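Local coordinates for Es1 family protein (Ehrlichia chaffeensis, PDB 3L3B), which is of unknown function but, as an Es1 protein of the DJ-1/PfpI family with an amidotransferase-like domain, may take part in isoprenoid biosynthesis, at residues A31-D37 and Q67-H73; N207-S211 and S234-Y238; A162-A166 and L185-G191. All blocks are in the same frame, centred on the assembly; numbering follows the deposited sequence.

Interaction 1: A31-D37 and Q67-H73; sequences AGCGHMD and QKQVVDH
The imidazole of H73 is met by H35 and M36 from different sides. The edge of the H73 ring is turned toward the face of H35 in an offset edge-to-face pair, planes 69° and centroids 5.3 Å apart. M36 meets it twice: its backbone N donates to H73 NE2 (3.0 Å), tilted from the ring plane, while SD sits over a face, 4.5 Å from the H73 centroid. H73 ND1 donates to V71 O at 2.8 Å, so bonds at both nitrogens fix the ring's rotation. In the DJ-1/PfpI fold, the loop between strand 24-29 and helix 41-53 docks on the first strand of the small hairpin 70-72/77-79, beside the second subunit. D37 anchors the other end of the contact. With CG between the backbone N and the carbonyl carbon (chi1 63°), its carboxylate reaches the backbone of the strand, where V71 N donates to D37 OD2 on the anti side (2.9 Å, nearly straight at 171°). D37 OD1 accepts from a water that also donates to Q67 OE1 and accepts from C33 N, and forms a salt bridge with R91 of the second subunit. Q67 NE2 donates to Q69 O at 3.0 Å.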
ATOM      1  N   ALA B  31      -4.598  10.914  -4.299  1.00 10.25           N
ATOM      2  CA  ALA B  31      -4.256  11.601  -5.527  1.00 10.21           C
ATOM      3  C   ALA B  31      -3.859  10.654  -6.645  1.00  9.82           C
ATOM      4  O   ALA B  31      -3.326  11.134  -7.620  1.00  8.42           O
ATOM      5  CB  ALA B  31      -3.107  12.604  -5.293  1.00 10.28           C
ATOM      6  N   GLY B  32      -4.096   9.339  -6.494  1.00 10.18           N
ATOM      7  CA  GLY B  32      -3.709   8.356  -7.481  1.00  9.58           C
ATOM      8  C   GLY B  32      -3.079   7.185  -6.720  1.00  9.80           C
ATOM      9  O   GLY B  32      -3.262   7.034  -5.531  1.00 10.53           O
ATOM     10  N   CYS B  33      -2.364   6.325  -7.405  1.00  9.72           N
ATOM     11  CA  CYS B  33      -1.810   5.139  -6.738  1.00  9.24           C
ATOM     12  C   CYS B  33      -0.365   4.944  -7.138  1.00  8.71           C
ATOM     13  O   CYS B  33      -0.049   4.156  -8.038  1.00  9.43           O
ATOM     14  CB  CYS B  33      -2.667   3.948  -7.110  1.00  9.90           C
ATOM     15  SG  CYS B  33      -2.154   2.411  -6.378  1.00 10.96           S
ATOM     16  N   GLY B  34       0.518   5.652  -6.469  1.00  7.06           N
ATOM     17  CA  GLY B  34       1.962   5.619  -6.778  1.00  8.07           C
ATOM     18  C   GLY B  34       2.696   6.878  -6.376  1.00  7.95           C
ATOM     19  O   GLY B  34       2.217   7.977  -6.624  1.00  9.00           O
ATOM     20  N   HIS B  35       3.872   6.736  -5.757  1.00  8.83           N
ATOM     21  CA  HIS B  35       4.571   7.883  -5.258  1.00  9.02           C
ATOM     22  C   HIS B  35       5.007   8.927  -6.301  1.00  8.93           C
ATOM     23  O   HIS B  35       5.137  10.136  -5.964  1.00 10.63           O
ATOM     24  CB  HIS B  35       5.757   7.473  -4.364  1.00  9.77           C
ATOM     25  CG  HIS B  35       7.028   7.124  -5.082  1.00  8.20           C
ATOM     26  ND1 HIS B  35       7.246   5.908  -5.672  1.00 11.31           N
ATOM     27  CD2 HIS B  35       8.199   7.809  -5.201  1.00 10.67           C
ATOM     28  CE1 HIS B  35       8.462   5.874  -6.196  1.00  9.79           C
ATOM     29  NE2 HIS B  35       9.069   7.013  -5.905  1.00  8.86           N
ATOM     30  N   MET B  36       5.222   8.515  -7.546  1.00  7.47           N
ATOM     31  CA  MET B  36       5.665   9.460  -8.580  1.00  7.86           C
ATOM     32  C   MET B  36       4.544  10.159  -9.353  1.00  8.67           C
ATOM     33  O   MET B  36       4.788  11.188  -9.987  1.00  7.95           O
ATOM     34  CB  MET B  36       6.646   8.777  -9.550  1.00  9.03           C
ATOM     35  CG  MET B  36       7.809   8.127  -8.835  1.00  9.36           C
ATOM     36  SD  MET B  36       9.108   7.509  -9.883  1.00 12.69           S
ATOM     37  CE  MET B  36       9.960   9.041 -10.157  1.00 14.68           C
ATOM     38  N   ASP B  37       3.300   9.676  -9.268  1.00  8.25           N
ATOM     39  CA  ASP B  37       2.208  10.317 -10.015  1.00  7.77           C
ATOM     40  C   ASP B  37       0.882  10.361  -9.313  1.00  7.84           C
ATOM     41  O   ASP B  37      -0.115  10.810  -9.915  1.00  7.11           O
ATOM     42  CB  ASP B  37       2.010   9.665 -11.399  1.00  7.83           C
ATOM     43  CG  ASP B  37       1.597   8.186 -11.330  1.00  6.71           C
ATOM     44  OD1 ASP B  37       1.190   7.667 -10.262  1.00  6.73           O
ATOM     45  OD2 ASP B  37       1.689   7.518 -12.408  1.00  6.76           O
ATOM     46  N   GLN B  67      -4.812  12.416 -13.940  1.00 10.88           N
ATOM     47  CA  GLN B  67      -3.522  12.734 -13.348  1.00  9.63           C
ATOM     48  C   GLN B  67      -2.789  13.697 -14.276  1.00  9.59           C
ATOM     49  O   GLN B  67      -2.930  13.580 -15.490  1.00  7.04           O
ATOM     50  CB  GLN B  67      -2.671  11.457 -13.142  1.00 10.29           C
ATOM     51  CG  GLN B  67      -3.182  10.468 -12.054  1.00  8.17           C
ATOM     52  CD  GLN B  67      -2.475   9.093 -12.034  1.00 10.16           C
ATOM     53  OE1 GLN B  67      -2.936   8.171 -11.321  1.00 14.51           O
ATOM     54  NE2 GLN B  67      -1.373   8.940 -12.765  1.00  9.86           N
ATOM     55  N   LYS B  68      -2.009  14.636 -13.724  1.00 10.20           N
ATOM     56  CA  LYS B  68      -1.162  15.519 -14.590  1.00  9.92           C
ATOM     57  C   LYS B  68      -0.191  14.676 -15.433  1.00  9.67           C
ATOM     58  O   LYS B  68       0.032  14.965 -16.595  1.00 10.45           O
ATOM     59  CB  LYS B  68      -0.394  16.598 -13.762  1.00  9.99           C
ATOM     60  N   GLN B  69       0.385  13.638 -14.854  1.00  9.47           N
ATOM     61  CA  GLN B  69       1.269  12.699 -15.589  1.00 10.59           C
ATOM     62  C   GLN B  69       0.951  11.249 -15.203  1.00  9.01           C
ATOM     63  O   GLN B  69       0.392  10.992 -14.139  1.00  8.99           O
ATOM     64  CB  GLN B  69       2.749  12.889 -15.185  1.00 10.97           C
ATOM     65  CG  GLN B  69       3.382  14.220 -15.516  1.00 16.91           C
ATOM     66  CD  GLN B  69       4.809  14.302 -14.980  1.00 20.31           C
ATOM     67  OE1 GLN B  69       5.085  13.948 -13.827  1.00 21.66           O
ATOM     68  NE2 GLN B  69       5.713  14.803 -15.809  1.00 22.37           N
ATOM     69  N   VAL B  70       1.369  10.312 -16.048  1.00  8.49           N
ATOM     70  CA  VAL B  70       1.517   8.929 -15.633  1.00  8.51           C
ATOM     71  C   VAL B  70       2.997   8.611 -15.682  1.00  7.57           C
ATOM     72  O   VAL B  70       3.666   8.939 -16.642  1.00  7.93           O
ATOM     73  CB  VAL B  70       0.707   7.963 -16.578  1.00  9.18           C
ATOM     74  CG1 VAL B  70       1.020   6.492 -16.277  1.00  8.58           C
ATOM     75  CG2 VAL B  70      -0.795   8.290 -16.428  1.00 10.85           C
ATOM     76  N   VAL B  71       3.517   7.976 -14.648  1.00  7.47           N
ATOM     77  CA  VAL B  71       4.916   7.633 -14.625  1.00  7.59           C
ATOM     78  C   VAL B  71       5.126   6.100 -14.490  1.00  8.12           C
ATOM     79  O   VAL B  71       4.497   5.422 -13.640  1.00  7.87           O
ATOM     80  CB  VAL B  71       5.600   8.367 -13.447  1.00  7.69           C
ATOM     81  CG1 VAL B  71       6.948   7.768 -13.130  1.00  9.87           C
ATOM     82  CG2 VAL B  71       5.687   9.892 -13.680  1.00  7.06           C
ATOM     83  N   ASP B  72       5.996   5.579 -15.354  1.00  7.57           N
ATOM     84  CA  ASP B  72       6.535   4.251 -15.235  1.00  8.17           C
ATOM     85  C   ASP B  72       7.500   4.252 -14.034  1.00  6.91           C
ATOM     86  O   ASP B  72       8.559   4.847 -14.090  1.00  7.49           O
ATOM     87  CB  ASP B  72       7.203   3.875 -16.585  1.00  8.14           C
ATOM     88  CG  ASP B  72       7.908   2.556 -16.566  1.00  8.97           C
ATOM     89  OD1 ASP B  72       8.326   2.092 -15.461  1.00  9.21           O
ATOM     90  OD2 ASP B  72       8.059   1.979 -17.664  1.00  7.13           O
ATOM     91  N   HIS B  73       7.124   3.597 -12.954  1.00  6.96           N
ATOM     92  CA  HIS B  73       7.914   3.667 -11.716  1.00  8.25           C
ATOM     93  C   HIS B  73       9.179   2.759 -11.726  1.00  8.41           C
ATOM     94  O   HIS B  73      10.003   2.809 -10.814  1.00  7.97           O
ATOM     95  CB  HIS B  73       7.049   3.287 -10.484  1.00  8.44           C
ATOM     96  CG  HIS B  73       6.079   4.341 -10.070  1.00  7.63           C
ATOM     97  ND1 HIS B  73       5.121   4.844 -10.933  1.00  4.35           N
ATOM     98  CD2 HIS B  73       5.985   5.065  -8.933  1.00 10.67           C
ATOM     99  CE1 HIS B  73       4.420   5.761 -10.296  1.00  6.65           C
ATOM    100  NE2 HIS B  73       4.919   5.915  -9.079  1.00  6.07           N
TER
HETATM  101  O   HOH W   1      -1.476   6.660  -9.978  1.00 12.03           O
HETATM  102  O   HOH W   2       0.779  13.250 -11.795  1.00 10.89           O

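Interaction 2: N207-S211 and S234-Y238; sequences NRIFS and SMVNY
F210 and M235 bring their backbones together, with CA atoms 7.0 Å apart, where strand 209-211 runs roughly antiparallel to the last turn of helix 221-238. The two short axes approach to 9.8 Å at 154°, room enough for one layer of side chains. Just before the strand becomes regular, R208 and I209 both face D204 in a G1 beta bulge, for which R208 adopts a positive phi of 58°. The ring of F210 fills the gap between the backbones. M235 lays its CG over one face of that ring, offset toward the rim and 3.8 Å from the F210 centroid, a CH-pi contact. The methionine chain then bends at chi3, leaving SD in an oblique Met-aromatic position, 5.2 Å from the same centroid. At the ring's far end F210 CZ rests 3.9 Å from Y238 CB, while on one side F210 CD1 lies at the same distance from S234 CB; the hydroxyl of S234 is occupied with D230 O. Toward the strand's start, Y238 places its OH over the centre of the R208 guanidinium, 3.0 Å from R208 CZ. There the N-H groups do not point at it and no hydrogen bond forms; R208 NE instead donates to K151 O. I209 turns the other way, toward L168 and V176, and M235 also reaches M110 and V112. Such packing of a C-terminal helix on one face of a largely parallel sheet, with helix 160-168 on its other face, illustrates the alpha/beta sandwich of the DJ-1/PfpI family.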
ATOM      1  N   ASN B 207      -4.047  25.499  15.281  1.00  8.90           N
ATOM      2  CA  ASN B 207      -4.723  25.379  13.985  1.00  8.55           C
ATOM      3  C   ASN B 207      -5.191  23.965  13.691  1.00  7.80           C
ATOM      4  O   ASN B 207      -5.843  23.701  12.652  1.00  7.77           O
ATOM      5  CB  ASN B 207      -3.784  25.870  12.891  1.00  9.06           C
ATOM      6  CG  ASN B 207      -3.553  27.375  12.977  1.00  6.98           C
ATOM      7  OD1 ASN B 207      -4.474  28.158  12.736  1.00  6.99           O
ATOM      8  ND2 ASN B 207      -2.329  27.781  13.294  1.00  6.31           N
ATOM      9  N   ARG B 208      -4.869  23.067  14.607  1.00  6.53           N
ATOM     10  CA  ARG B 208      -5.266  21.646  14.488  1.00  7.86           C
ATOM     11  C   ARG B 208      -4.742  21.034  13.201  1.00  6.66           C
ATOM     12  O   ARG B 208      -5.474  20.368  12.449  1.00  6.47           O
ATOM     13  CB  ARG B 208      -6.774  21.490  14.564  1.00  8.13           C
ATOM     14  CG  ARG B 208      -7.387  22.052  15.791  1.00 12.17           C
ATOM     15  CD  ARG B 208      -8.697  22.755  15.412  1.00 20.60           C
ATOM     16  NE  ARG B 208      -9.804  22.283  16.216  1.00 25.52           N
ATOM     17  CZ  ARG B 208     -10.280  22.869  17.309  1.00 27.13           C
ATOM     18  NH1 ARG B 208      -9.762  24.002  17.798  1.00 28.89           N
ATOM     19  NH2 ARG B 208     -11.300  22.289  17.929  1.00 29.31           N
ATOM     20  N   ILE B 209      -3.458  21.265  12.966  1.00  6.57           N
ATOM     21  CA  ILE B 209      -2.774  20.666  11.840  1.00  7.36           C
ATOM     22  C   ILE B 209      -1.664  19.744  12.376  1.00  7.08           C
ATOM     23  O   ILE B 209      -0.893  20.118  13.268  1.00  8.59           O
ATOM     24  CB  ILE B 209      -2.124  21.712  10.907  1.00  7.48           C
ATOM     25  CG1 ILE B 209      -3.109  22.800  10.456  1.00  8.67           C
ATOM     26  CG2 ILE B 209      -1.534  20.977   9.697  1.00  7.29           C
ATOM     27  CD1 ILE B 209      -4.274  22.311   9.705  1.00  9.02           C
ATOM     28  N   PHE B 210      -1.592  18.528  11.848  1.00  7.90           N
ATOM     29  CA  PHE B 210      -0.684  17.494  12.318  1.00  7.03           C
ATOM     30  C   PHE B 210       0.124  16.948  11.111  1.00  8.22           C
ATOM     31  O   PHE B 210      -0.438  16.808  10.031  1.00  9.02           O
ATOM     32  CB  PHE B 210      -1.508  16.355  12.976  1.00  7.72           C
ATOM     33  CG  PHE B 210      -2.364  16.813  14.163  1.00  7.53           C
ATOM     34  CD1 PHE B 210      -1.968  16.559  15.461  1.00 10.11           C
ATOM     35  CD2 PHE B 210      -3.539  17.513  13.966  1.00  7.84           C
ATOM     36  CE1 PHE B 210      -2.734  16.975  16.564  1.00  8.87           C
ATOM     37  CE2 PHE B 210      -4.322  17.964  15.070  1.00 10.18           C
ATOM     38  CZ  PHE B 210      -3.907  17.666  16.376  1.00 10.02           C
ATOM     39  N   SER B 211       1.425  16.684  11.280  1.00  7.50           N
ATOM     40  CA  SER B 211       2.292  16.371  10.146  1.00  8.43           C
ATOM     41  C   SER B 211       3.426  15.453  10.494  1.00  8.87           C
ATOM     42  O   SER B 211       3.922  15.463  11.628  1.00  8.87           O
ATOM     43  CB  SER B 211       2.880  17.613   9.482  1.00  8.78           C
ATOM     44  OG  SER B 211       3.470  18.546  10.388  1.00 10.28           O
ATOM     45  N   SER B 234      -1.684  11.396  17.810  1.00 13.13           N
ATOM     46  CA  SER B 234      -1.817  12.771  18.277  1.00 12.46           C
ATOM     47  C   SER B 234      -3.146  13.360  17.854  1.00 12.00           C
ATOM     48  O   SER B 234      -3.765  14.107  18.594  1.00  9.92           O
ATOM     49  CB  SER B 234      -0.686  13.636  17.726  1.00 12.83           C
ATOM     50  OG  SER B 234       0.563  13.137  18.168  1.00 14.67           O
ATOM     51  N   MET B 235      -3.580  13.052  16.646  1.00 11.17           N
ATOM     52  CA  MET B 235      -4.887  13.511  16.183  1.00 12.45           C
ATOM     53  C   MET B 235      -6.010  12.905  17.032  1.00 13.89           C
ATOM     54  O   MET B 235      -6.920  13.597  17.481  1.00 14.16           O
ATOM     55  CB  MET B 235      -5.108  13.161  14.697  1.00 11.48           C
ATOM     56  CG  MET B 235      -4.196  13.906  13.753  1.00 11.29           C
ATOM     57  SD  MET B 235      -4.389  13.299  12.061  1.00 11.24           S
ATOM     58  CE  MET B 235      -5.916  14.274  11.737  1.00  9.56           C
ATOM     59  N   VAL B 236      -5.942  11.604  17.239  1.00 15.56           N
ATOM     60  CA  VAL B 236      -6.937  10.916  18.053  1.00 17.06           C
ATOM     61  C   VAL B 236      -6.953  11.422  19.525  1.00 17.61           C
ATOM     62  O   VAL B 236      -8.026  11.600  20.111  1.00 17.69           O
ATOM     63  CB  VAL B 236      -6.740   9.372  18.007  1.00 16.93           C
ATOM     64  CG1 VAL B 236      -7.724   8.670  18.957  1.00 18.63           C
ATOM     65  CG2 VAL B 236      -6.885   8.826  16.578  1.00 17.79           C
ATOM     66  N   ASN B 237      -5.781  11.665  20.114  1.00 18.60           N
ATOM     67  CA  ASN B 237      -5.712  12.125  21.495  1.00 19.25           C
ATOM     68  C   ASN B 237      -6.285  13.530  21.578  1.00 20.35           C
ATOM     69  O   ASN B 237      -6.892  13.912  22.585  1.00 19.19           O
ATOM     70  CB  ASN B 237      -4.277  12.197  22.014  1.00 19.80           C
ATOM     71  CG  ASN B 237      -3.590  10.855  22.070  1.00 20.78           C
ATOM     72  OD1 ASN B 237      -2.372  10.804  22.245  1.00 25.07           O
ATOM     73  ND2 ASN B 237      -4.341   9.764  21.895  1.00 21.55           N
ATOM     74  N   TYR B 238      -6.061  14.307  20.530  1.00 20.88           N
ATOM     75  CA  TYR B 238      -6.635  15.633  20.469  1.00 22.71           C
ATOM     76  C   TYR B 238      -8.168  15.582  20.531  1.00 23.74           C
ATOM     77  O   TYR B 238      -8.770  16.431  21.170  1.00 23.81           O
ATOM     78  CB  TYR B 238      -6.173  16.409  19.231  1.00 22.32           C
ATOM     79  CG  TYR B 238      -6.779  17.772  19.217  1.00 23.57           C
ATOM     80  CD1 TYR B 238      -6.130  18.840  19.834  1.00 25.26           C
ATOM     81  CD2 TYR B 238      -8.051  17.979  18.685  1.00 23.43           C
ATOM     82  CE1 TYR B 238      -6.708  20.098  19.879  1.00 26.09           C
ATOM     83  CE2 TYR B 238      -8.638  19.234  18.721  1.00 25.04           C
ATOM     84  CZ  TYR B 238      -7.962  20.288  19.320  1.00 25.72           C
ATOM     85  OH  TYR B 238      -8.527  21.540  19.347  1.00 25.46           O
TER

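Interaction 3: A162-A166 and L185-G191; sequences AVVVA and LIDKMGG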
ATOM      1  N   ALA B 162       3.147  20.987   2.989  1.00  9.24           N
ATOM      2  CA  ALA B 162       3.458  22.179   2.199  1.00  9.53           C
ATOM      3  C   ALA B 162       2.228  22.651   1.459  1.00 10.23           C
ATOM      4  O   ALA B 162       1.925  23.861   1.425  1.00 10.82           O
ATOM      5  CB  ALA B 162       4.650  21.886   1.176  1.00 10.79           C
ATOM      6  N   VAL B 163       1.488  21.709   0.890  1.00  9.99           N
ATOM      7  CA  VAL B 163       0.271  22.038   0.197  1.00 10.38           C
ATOM      8  C   VAL B 163      -0.809  22.595   1.142  1.00 10.90           C
ATOM      9  O   VAL B 163      -1.529  23.536   0.763  1.00  9.85           O
ATOM     10  CB  VAL B 163      -0.305  20.876  -0.571  1.00 11.50           C
ATOM     11  CG1 VAL B 163      -1.561  21.350  -1.403  1.00 11.52           C
ATOM     12  CG2 VAL B 163       0.786  20.257  -1.490  1.00 11.22           C
ATOM     13  N   VAL B 164      -0.887  22.025   2.352  1.00  9.96           N
ATOM     14  CA  VAL B 164      -1.821  22.495   3.365  1.00  9.89           C
ATOM     15  C   VAL B 164      -1.464  23.914   3.794  1.00  8.79           C
ATOM     16  O   VAL B 164      -2.351  24.752   3.910  1.00  9.30           O
ATOM     17  CB  VAL B 164      -1.894  21.553   4.594  1.00  9.57           C
ATOM     18  CG1 VAL B 164      -2.766  22.209   5.734  1.00  8.63           C
ATOM     19  CG2 VAL B 164      -2.425  20.177   4.198  1.00 11.80           C
ATOM     20  N   VAL B 165      -0.178  24.174   4.032  1.00  7.61           N
ATOM     21  CA  VAL B 165       0.272  25.518   4.403  1.00  8.40           C
ATOM     22  C   VAL B 165      -0.189  26.513   3.348  1.00  8.95           C
ATOM     23  O   VAL B 165      -0.814  27.520   3.682  1.00  8.08           O
ATOM     24  CB  VAL B 165       1.808  25.572   4.680  1.00  8.01           C
ATOM     25  CG1 VAL B 165       2.336  26.960   4.730  1.00  7.78           C
ATOM     26  CG2 VAL B 165       2.123  24.774   5.982  1.00  8.55           C
ATOM     27  N   ALA B 166       0.050  26.172   2.084  1.00  7.95           N
ATOM     28  CA  ALA B 166      -0.247  27.068   0.966  1.00  8.50           C
ATOM     29  C   ALA B 166      -1.754  27.353   0.850  1.00  7.53           C
ATOM     30  O   ALA B 166      -2.193  28.491   0.738  1.00  8.36           O
ATOM     31  CB  ALA B 166       0.298  26.451  -0.363  1.00  6.82           C
ATOM     32  N   LEU B 185      10.947  26.401   2.006  1.00 14.21           N
ATOM     33  CA  LEU B 185       9.676  26.211   1.311  1.00 14.26           C
ATOM     34  C   LEU B 185       8.456  26.606   2.176  1.00 13.75           C
ATOM     35  O   LEU B 185       7.578  27.318   1.703  1.00 13.78           O
ATOM     36  CB  LEU B 185       9.524  24.776   0.841  1.00 14.72           C
ATOM     37  CG  LEU B 185       8.260  24.396   0.072  1.00 16.22           C
ATOM     38  CD1 LEU B 185       8.051  25.322  -1.120  1.00 18.39           C
ATOM     39  CD2 LEU B 185       8.303  22.918  -0.349  1.00 17.79           C
ATOM     40  N   ILE B 186       8.418  26.143   3.422  1.00 12.35           N
ATOM     41  CA  ILE B 186       7.233  26.339   4.255  1.00 12.00           C
ATOM     42  C   ILE B 186       7.128  27.851   4.548  1.00 11.44           C
ATOM     43  O   ILE B 186       6.064  28.435   4.418  1.00 10.22           O
ATOM     44  CB  ILE B 186       7.271  25.477   5.562  1.00 10.95           C
ATOM     45  CG1 ILE B 186       7.226  23.961   5.256  1.00 11.65           C
ATOM     46  CG2 ILE B 186       6.162  25.891   6.557  1.00  9.96           C
ATOM     47  CD1 ILE B 186       6.058  23.457   4.383  1.00  8.78           C
ATOM     48  N   ASP B 187       8.245  28.476   4.890  1.00 12.63           N
ATOM     49  CA  ASP B 187       8.274  29.920   5.130  1.00 13.95           C
ATOM     50  C   ASP B 187       7.723  30.666   3.890  1.00 15.17           C
ATOM     51  O   ASP B 187       6.835  31.518   4.020  1.00 13.95           O
ATOM     52  CB  ASP B 187       9.684  30.399   5.533  1.00 13.64           C
ATOM     53  CG  ASP B 187       9.788  31.905   5.632  1.00 16.89           C
ATOM     54  OD1 ASP B 187      10.222  32.524   4.633  1.00 20.24           O
ATOM     55  OD2 ASP B 187       9.429  32.474   6.695  1.00 16.03           O
ATOM     56  N   LYS B 188       8.239  30.340   2.711  1.00 15.92           N
ATOM     57  CA  LYS B 188       7.765  30.939   1.456  1.00 17.41           C
ATOM     58  C   LYS B 188       6.272  30.678   1.185  1.00 18.10           C
ATOM     59  O   LYS B 188       5.596  31.493   0.578  1.00 18.32           O
ATOM     60  CB  LYS B 188       8.588  30.409   0.266  1.00 18.37           C
ATOM     61  N   MET B 189       5.762  29.548   1.641  1.00 18.02           N
ATOM     62  CA  MET B 189       4.363  29.196   1.389  1.00 19.02           C
ATOM     63  C   MET B 189       3.431  29.842   2.425  1.00 16.92           C
ATOM     64  O   MET B 189       2.221  29.706   2.330  1.00 16.99           O
ATOM     65  CB  MET B 189       4.179  27.672   1.422  1.00 19.34           C
ATOM     66  CG  MET B 189       4.751  26.818   0.250  1.00 25.10           C
ATOM     67  SD  MET B 189       4.227  27.327  -1.392  1.00 33.28           S
ATOM     68  CE  MET B 189       5.380  28.658  -1.712  1.00 30.20           C
ATOM     69  N   GLY B 190       4.005  30.476   3.437  1.00 15.71           N
ATOM     70  CA  GLY B 190       3.252  31.260   4.421  1.00 14.29           C
ATOM     71  C   GLY B 190       3.051  30.600   5.772  1.00 13.10           C
ATOM     72  O   GLY B 190       2.200  31.034   6.557  1.00 12.62           O
ATOM     73  N   GLY B 191       3.849  29.574   6.072  1.00 10.86           N
ATOM     74  CA  GLY B 191       3.774  28.871   7.354  1.00  9.95           C
ATOM     75  C   GLY B 191       5.057  28.949   8.152  1.00  8.81           C
ATOM     76  O   GLY B 191       5.919  29.824   7.899  1.00  8.74           O
TER
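I186 O, which V165 touches through CG1, is gripped from its own helix end: G191 N donates to it at 3.0 Å, with weaker bonds from M189 N and G190 N. Together with G190 N to D187 O at 3.1 Å and the positive phi of G190 (104°), this is a Schellman motif, closing helix 185-189 just where helix 160-168 packs against it. The two helices run nearly parallel, 19° between short axes 9.1 Å apart. At the opposite end of the short helix, the carboxylate of D181 accepts from the backbone N atoms of L185 and I186. Between the helices the contact is apolar and free of cross hydrogen bonds. I186 sends CD1 against A162, 3.8 Å from its CB, while CD2 of L185, one residue earlier, lies 4.1 Å from the same methyl. M189, bent at chi2 and chi3, lays its sulfur beside A166, with SD 4.2 Å from A166 CB. The carbonyl oxygen of M189 is buried without a polar partner, and V165 CG1 lies against it. V165 is central: chi1 of 166° sets CG1 anti to the backbone N and carries that methyl into the turn after the helix, 3.9 Å from M189 CB and only 3.3 Å from G191 N.

In the fold
Interaction 1 is the most buried of the three; it joins a loop to a small hairpin and mixes hydrogen bonds with aromatic and sulfur contacts, with a bridging water and an arginine of the second subunit among its partners. Interactions 2 and 3 are partly buried, lie within one subunit and contain no hydrogen bonds between their segments; aromatic and methionine packing dominates the former, aliphatic groups, with one methionine, the latter. Both relate to the central sheet: helix 221-238 packs on one side of strand 209-212, and helix 160-168 packs on the other side. Interactions 2 and 3 touch through I209 CD1 and V164 CG1, 4.2 Å apart. Interaction 1 stands apart, its centre about 28 Å from that of interaction 2 and 23 Å from that of interaction 3.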